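Local coordinates for protein cell-binding factor 2 (Campylobacter jejuni, PDB 3RFW) that acts as a SurA-like periplasmic chaperone and carries a parvulin-type domain with peptidyl-prolyl cis-trans isomerase activity, at the interface of chains A and B. Sequence-based numbering; all coordinates share one arbitrary frame. Chains: chain A/B, Cell-binding factor 2.

The interface of chains A and B. Residues chain A 3-6, 38, 41-42, 45, 49; chain B 244, 247-252.
The carbonyl oxygen A:Thr5 O takes one hydrogen bond across the interface, from B:Glu250 N at 3.0 Å, nearly straight (164° at the hydrogen) and lying in the carbonyl plane. In the same residue pair, A:Thr5 N donates to B:Glu250 O, also at 3.0 Å, so the two backbones close the paired ring of an antiparallel beta ladder. This ladder joins strand 2-6 of one SurA-like subunit to the C-terminal strand 249-251 of the other, and the two-fold repeats it with chains exchanged, consistent with an intertwined dimer. At the C-terminal end B:Lys252 N reaches A:Val3 O at 2.9 Å, but from above the carbonyl plane.

Beside the ladder, A:Thr5 OG1 occupies the crowded position between its own N and carbonyl carbon (chi1 66°). From there A:Thr5 OG1 meets a water at 2.6 Å, which also meets B:Lys248 O, while the side chains of A:Thr5 and B:Glu250 cross obliquely.

B:Tyr251 points away from the strand toward helix 34-56, CG anti to its carbonyl carbon (chi1 -73°). The bent chain of A:Lys38 lays CD 3.8 Å over one face of the B:Tyr251 ring, near the rim; A:Ile41 CG2 touches B:Tyr251 CE1 at 3.7 Å, and A:Ile45 CD1 meets the phenol tip to tip. A:Gln42 crosses the phenol end at about a right angle, its methylene rather than its amide making the contact. Farther along the helix, A:Leu49 CD1 touches B:Ala247 CB and B:Leu244 CD2, each at 3.9 Å.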
loop_
_atom_site.group_PDB
_atom_site.type_symbol
_atom_site.label_atom_id
_atom_site.label_comp_id
_atom_site.label_asym_id
_atom_site.label_seq_id
_atom_site.Cartn_x
_atom_site.Cartn_y
_atom_site.Cartn_z
ATOM N N VAL A 3 -39.295 16.140 -3.334
ATOM C CA VAL A 3 -38.475 16.758 -2.288
ATOM C C VAL A 3 -38.012 18.123 -2.785
ATOM O O VAL A 3 -37.413 18.896 -2.050
ATOM C CB VAL A 3 -37.265 15.857 -1.907
ATOM C CG1 VAL A 3 -37.749 14.631 -1.149
ATOM C CG2 VAL A 3 -36.489 15.438 -3.165
ATOM N N ALA A 4 -38.218 18.374 -4.072
ATOM C CA ALA A 4 -37.814 19.634 -4.679
ATOM C C ALA A 4 -38.422 19.757 -6.065
ATOM O O ALA A 4 -38.802 18.757 -6.659
ATOM C CB ALA A 4 -36.288 19.737 -4.748
ATOM N N THR A 5 -38.472 20.984 -6.591
ATOM C CA THR A 5 -38.849 21.216 -7.979
ATOM C C THR A 5 -37.747 22.062 -8.535
ATOM O O THR A 5 -37.133 22.849 -7.817
ATOM C CB THR A 5 -40.205 22.002 -8.130
ATOM O OG1 THR A 5 -40.050 23.332 -7.611
ATOM C CG2 THR A 5 -41.345 21.308 -7.377
ATOM N N VAL A 6 -37.468 21.879 -9.809
ATOM C CA VAL A 6 -36.425 22.610 -10.494
ATOM C C VAL A 6 -37.013 23.090 -11.787
ATOM O O VAL A 6 -37.414 22.273 -12.617
ATOM C CB VAL A 6 -35.239 21.705 -10.850
ATOM C CG1 VAL A 6 -34.151 22.535 -11.578
ATOM C CG2 VAL A 6 -34.638 21.080 -9.586
ATOM N N LYS A 38 -30.636 17.061 2.751
ATOM C CA LYS A 38 -30.669 18.334 2.035
ATOM C C LYS A 38 -29.412 18.521 1.200
ATOM O O LYS A 38 -29.468 18.885 0.035
ATOM C CB LYS A 38 -30.830 19.490 3.038
ATOM C CG LYS A 38 -30.595 20.885 2.460
ATOM C CD LYS A 38 -31.645 21.235 1.407
ATOM N N ILE A 41 -29.764 16.156 -1.773
ATOM C CA ILE A 41 -30.695 16.751 -2.725
ATOM C C ILE A 41 -30.076 17.876 -3.573
ATOM O O ILE A 41 -30.202 17.863 -4.799
ATOM C CB ILE A 41 -31.994 17.192 -2.064
ATOM C CG1 ILE A 41 -32.636 16.010 -1.334
ATOM C CG2 ILE A 41 -32.960 17.715 -3.141
ATOM C CD1 ILE A 41 -33.818 16.392 -0.458
ATOM N N GLN A 42 -29.316 18.767 -2.938
ATOM C CA GLN A 42 -28.591 19.842 -3.645
ATOM C C GLN A 42 -27.624 19.263 -4.656
ATOM O O GLN A 42 -27.539 19.727 -5.774
ATOM C CB GLN A 42 -27.743 20.691 -2.674
ATOM C CG GLN A 42 -28.514 21.686 -1.819
ATOM C CD GLN A 42 -27.583 22.716 -1.169
ATOM O OE1 GLN A 42 -27.650 22.965 0.041
ATOM N NE2 GLN A 42 -26.660 23.266 -1.969
ATOM N N ILE A 45 -29.496 17.788 -7.606
ATOM C CA ILE A 45 -30.024 18.875 -8.463
ATOM C C ILE A 45 -28.914 19.483 -9.325
ATOM O O ILE A 45 -29.077 19.772 -10.513
ATOM C CB ILE A 45 -30.708 19.975 -7.554
ATOM C CG1 ILE A 45 -32.040 19.419 -7.013
ATOM C CG2 ILE A 45 -30.899 21.257 -8.347
ATOM C CD1 ILE A 45 -32.637 20.168 -5.832
ATOM N N LEU A 49 -28.682 19.501 -13.378
ATOM C CA LEU A 49 -28.596 20.718 -14.153
ATOM C C LEU A 49 -27.401 20.620 -15.052
ATOM O O LEU A 49 -27.395 21.196 -16.109
ATOM C CB LEU A 49 -28.472 21.959 -13.235
ATOM C CG LEU A 49 -29.787 22.311 -12.505
ATOM C CD1 LEU A 49 -29.587 23.363 -11.377
ATOM C CD2 LEU A 49 -30.850 22.796 -13.494
ATOM N N LEU B 244 -26.990 26.697 -11.108
ATOM C CA LEU B 244 -27.897 26.703 -9.969
ATOM C C LEU B 244 -28.671 28.024 -9.821
ATOM O O LEU B 244 -29.869 28.020 -9.523
ATOM C CB LEU B 244 -27.115 26.430 -8.689
ATOM C CG LEU B 244 -27.412 25.120 -7.974
ATOM C CD1 LEU B 244 -26.776 25.151 -6.577
ATOM C CD2 LEU B 244 -28.923 24.971 -7.857
ATOM N N ALA B 247 -31.358 28.571 -12.366
ATOM C CA ALA B 247 -32.535 27.715 -12.234
ATOM C C ALA B 247 -33.408 28.251 -11.121
ATOM O O ALA B 247 -32.895 28.776 -10.163
ATOM C CB ALA B 247 -32.127 26.256 -11.892
ATOM N N LYS B 248 -34.700 27.969 -11.204
ATOM C CA LYS B 248 -35.627 28.185 -10.122
ATOM C C LYS B 248 -35.870 26.901 -9.336
ATOM O O LYS B 248 -36.543 25.966 -9.816
ATOM C CB LYS B 248 -36.960 28.706 -10.673
ATOM N N VAL B 249 -35.396 26.912 -8.094
ATOM C CA VAL B 249 -35.296 25.745 -7.241
ATOM C C VAL B 249 -36.115 25.911 -5.959
ATOM O O VAL B 249 -35.875 26.822 -5.191
ATOM C CB VAL B 249 -33.816 25.491 -6.880
ATOM C CG1 VAL B 249 -33.699 24.381 -5.819
ATOM C CG2 VAL B 249 -33.010 25.134 -8.144
ATOM N N GLU B 250 -37.062 25.016 -5.711
ATOM C CA GLU B 250 -37.806 25.022 -4.460
ATOM C C GLU B 250 -37.619 23.712 -3.682
ATOM O O GLU B 250 -37.892 22.636 -4.203
ATOM C CB GLU B 250 -39.304 25.273 -4.730
ATOM C CG GLU B 250 -39.606 26.204 -5.930
ATOM C CD GLU B 250 -39.514 27.678 -5.577
ATOM O OE1 GLU B 250 -39.737 27.995 -4.400
ATOM N N TYR B 251 -37.244 23.806 -2.408
ATOM C CA TYR B 251 -37.083 22.619 -1.559
ATOM C C TYR B 251 -38.347 22.332 -0.768
ATOM O O TYR B 251 -38.814 23.196 -0.029
ATOM C CB TYR B 251 -35.900 22.783 -0.597
ATOM C CG TYR B 251 -34.570 22.678 -1.287
ATOM C CD1 TYR B 251 -34.024 21.433 -1.585
ATOM C CD2 TYR B 251 -33.937 23.804 -1.784
ATOM C CE1 TYR B 251 -32.824 21.324 -2.276
ATOM C CE2 TYR B 251 -32.726 23.711 -2.464
ATOM C CZ TYR B 251 -32.185 22.456 -2.724
ATOM O OH TYR B 251 -30.998 22.336 -3.420
ATOM N N LYS B 252 -38.853 21.101 -0.878
ATOM C CA LYS B 252 -40.061 20.685 -0.165
ATOM C C LYS B 252 -39.751 20.047 1.189
ATOM O O LYS B 252 -38.654 20.211 1.737
ATOM C CB LYS B 252 -40.889 19.726 -1.020
HETATM O O HOH W 1 -39.003 25.059 -9.278
#